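Local structure of hypothetical conserved protein (Geobacillus kaustophilus, 2QYH) at the interface of chains A and B. The protein is a haloacid dehalogenase-like hydrolase of the Cof type that may act as a magnesium-dependent phosphatase, its substrate not being shown by the structure. Numbering follows the deposited sequence. Chains: chain A/B, Hypothetical conserved protein, GK1056.

The interface of chains A and B. Residues chain A 21, 23, 26, 56-57; chain B 124, 127-129.
In chain A, the loop residue A:Leu21, the start of helix 23-34 and the C-terminal end of helix 51-57 meet chain B at the end of helix 117-124 and the loop that follows it. B:Lys127 lies along the chain A surface. Its CG is anti to its own carbonyl carbon (chi1 -66°), and the chain bends at its second torsion (chi2 -51°) and again at its last. This brings the terminal amine NZ of B:Lys127 to the backbone O of A:Leu21, a hydrogen bond of 2.9 Å. The amine sits above the carbonyl plane, not on a lone pair. The methyl CD1 of A:Leu23 packs against CE of B:Lys127 at 3.5 Å, the two side chains crossing at about a right angle. A:Ile26 points its CD1 tip at the lysine backbone, 3.7 Å from CA of B:Lys127.

A:Gln56 grips the chain B loop at two points. Its side chain is extended beyond CG and runs beside B:Lys127, pointing the same way. The side-chain amide NE2 of A:Gln56 donates to the backbone O of B:Lys127 at 2.9 Å, in the carbonyl plane and on a lone pair. The backbone O of A:Gln56 accepts from N of B:Ala129 at 2.8 Å, nearly along the C=O axis. Between these bonds, CG of A:Gln56 rests over the centre of one face of the B:Phe128 ring, 4.0 Å above its plane. The amide and ring planes are 53° apart.

An alanine in place of B:Lys127 would probably weaken this part of the interface, because the bond to A:Leu21 and the apolar contact with A:Leu23 would go.

The patch is part of a two-fold symmetric interface, so its twin recurs with the chains exchanged; the dimer may or may not be the biological form. A loop of the cap domain of chain B docks on the Rossmann-like core domain of chain A, against helices 23-34 and 51-57 and the loop that leads into the first of them.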
ATOM      1  N   LEU A  21       0.270   9.971   3.508  1.00 38.65           N
ATOM      2  CA  LEU A  21       1.646  10.416   3.688  1.00 37.65           C
ATOM      3  C   LEU A  21       1.746  11.906   3.339  1.00 37.65           C
ATOM      4  O   LEU A  21       1.458  12.306   2.212  1.00 38.65           O
ATOM      5  CB  LEU A  21       2.555   9.584   2.785  1.00 39.97           C
ATOM      6  CG  LEU A  21       4.064   9.775   2.851  1.00 39.97           C
ATOM      7  CD1 LEU A  21       4.554   9.479   4.253  1.00 39.97           C
ATOM      8  CD2 LEU A  21       4.726   8.849   1.846  1.00 39.97           C
ATOM      9  N   LEU A  23       3.075  15.642   2.307  1.00 45.15           N
ATOM     10  CA  LEU A  23       4.033  16.131   1.323  1.00 45.15           C
ATOM     11  C   LEU A  23       5.345  16.522   2.020  1.00 45.15           C
ATOM     12  O   LEU A  23       6.438  16.177   1.554  1.00 45.15           O
ATOM     13  CB  LEU A  23       3.440  17.335   0.578  1.00 40.59           C
ATOM     14  CG  LEU A  23       3.062  17.203  -0.910  1.00 40.59           C
ATOM     15  CD1 LEU A  23       2.367  15.883  -1.200  1.00 42.59           C
ATOM     16  CD2 LEU A  23       2.163  18.366  -1.287  1.00 40.59           C
ATOM     17  N   ILE A  26       7.708  13.605   2.802  1.00 33.99           N
ATOM     18  CA  ILE A  26       8.452  13.143   1.639  1.00 33.99           C
ATOM     19  C   ILE A  26       9.678  14.043   1.477  1.00 33.99           C
ATOM     20  O   ILE A  26      10.782  13.559   1.203  1.00 33.99           O
ATOM     21  CB  ILE A  26       7.566  13.191   0.370  1.00 27.88           C
ATOM     22  CG1 ILE A  26       6.410  12.195   0.537  1.00 26.88           C
ATOM     23  CG2 ILE A  26       8.386  12.873  -0.872  1.00 26.88           C
ATOM     24  CD1 ILE A  26       5.463  12.131  -0.623  1.00 23.88           C
ATOM     25  N   GLN A  56       6.759   3.891  -1.096  1.00 37.19           N
ATOM     26  CA  GLN A  56       6.600   5.321  -1.310  1.00 37.19           C
ATOM     27  C   GLN A  56       7.827   6.150  -0.934  1.00 37.19           C
ATOM     28  O   GLN A  56       8.204   7.076  -1.658  1.00 38.19           O
ATOM     29  CB  GLN A  56       5.388   5.828  -0.527  1.00 38.61           C
ATOM     30  CG  GLN A  56       4.052   5.548  -1.196  1.00 39.61           C
ATOM     31  CD  GLN A  56       2.877   5.895  -0.305  1.00 41.61           C
ATOM     32  OE1 GLN A  56       2.520   5.135   0.594  1.00 45.61           O
ATOM     33  NE2 GLN A  56       2.280   7.056  -0.540  1.00 40.61           N
ATOM     34  N   LEU A  57       8.449   5.815   0.190  1.00 40.31           N
ATOM     35  CA  LEU A  57       9.611   6.548   0.675  1.00 40.31           C
ATOM     36  C   LEU A  57      10.932   5.909   0.287  1.00 40.31           C
ATOM     37  O   LEU A  57      11.996   6.480   0.512  1.00 40.31           O
ATOM     38  CB  LEU A  57       9.538   6.678   2.197  1.00 34.35           C
ATOM     39  CG  LEU A  57       8.365   7.505   2.726  1.00 34.35           C
ATOM     40  CD1 LEU A  57       8.250   7.351   4.223  1.00 34.35           C
ATOM     41  CD2 LEU A  57       8.573   8.957   2.348  1.00 35.35           C
TER
ATOM     42  N   ALA B 124       5.747  13.804  -5.909  1.00 46.37           N
ATOM     43  CA  ALA B 124       5.374  13.972  -4.520  1.00 45.37           C
ATOM     44  C   ALA B 124       3.856  14.067  -4.480  1.00 45.37           C
ATOM     45  O   ALA B 124       3.217  13.680  -3.497  1.00 46.37           O
ATOM     46  CB  ALA B 124       6.003  15.230  -3.963  1.00 34.36           C
ATOM     47  N   LYS B 127       2.382  11.092  -4.080  1.00 36.62           N
ATOM     48  CA  LYS B 127       2.839  10.669  -2.760  1.00 36.62           C
ATOM     49  C   LYS B 127       4.009   9.703  -2.847  1.00 35.62           C
ATOM     50  O   LYS B 127       4.138   8.784  -2.038  1.00 35.62           O
ATOM     51  CB  LYS B 127       1.693  10.051  -1.949  1.00 34.52           C
ATOM     52  CG  LYS B 127       0.598  11.041  -1.585  1.00 34.52           C
ATOM     53  CD  LYS B 127       1.184  12.293  -0.934  1.00 37.52           C
ATOM     54  CE  LYS B 127       0.105  13.297  -0.563  1.00 39.52           C
ATOM     55  NZ  LYS B 127      -0.822  12.760   0.474  1.00 41.52           N
ATOM     56  N   PHE B 128       4.864   9.932  -3.836  1.00 36.82           N
ATOM     57  CA  PHE B 128       6.050   9.113  -4.032  1.00 36.82           C
ATOM     58  C   PHE B 128       7.345   9.900  -3.955  1.00 37.82           C
ATOM     59  O   PHE B 128       7.399  11.094  -4.281  1.00 37.82           O
ATOM     60  CB  PHE B 128       5.980   8.380  -5.370  1.00 32.52           C
ATOM     61  CG  PHE B 128       5.257   7.082  -5.302  1.00 30.52           C
ATOM     62  CD1 PHE B 128       3.884   7.026  -5.496  1.00 30.52           C
ATOM     63  CD2 PHE B 128       5.955   5.909  -5.028  1.00 29.52           C
ATOM     64  CE1 PHE B 128       3.206   5.817  -5.420  1.00 29.52           C
ATOM     65  CE2 PHE B 128       5.288   4.692  -4.947  1.00 29.52           C
ATOM     66  CZ  PHE B 128       3.909   4.647  -5.143  1.00 29.52           C
ATOM     67  N   ALA B 129       8.389   9.228  -3.503  1.00 40.04           N
ATOM     68  CA  ALA B 129       9.686   9.849  -3.404  1.00 41.04           C
ATOM     69  C   ALA B 129      10.328   9.772  -4.788  1.00 42.04           C
ATOM     70  O   ALA B 129       9.852   9.033  -5.657  1.00 42.04           O
ATOM     71  CB  ALA B 129      10.524   9.091  -2.370  1.00 15.16           C
TER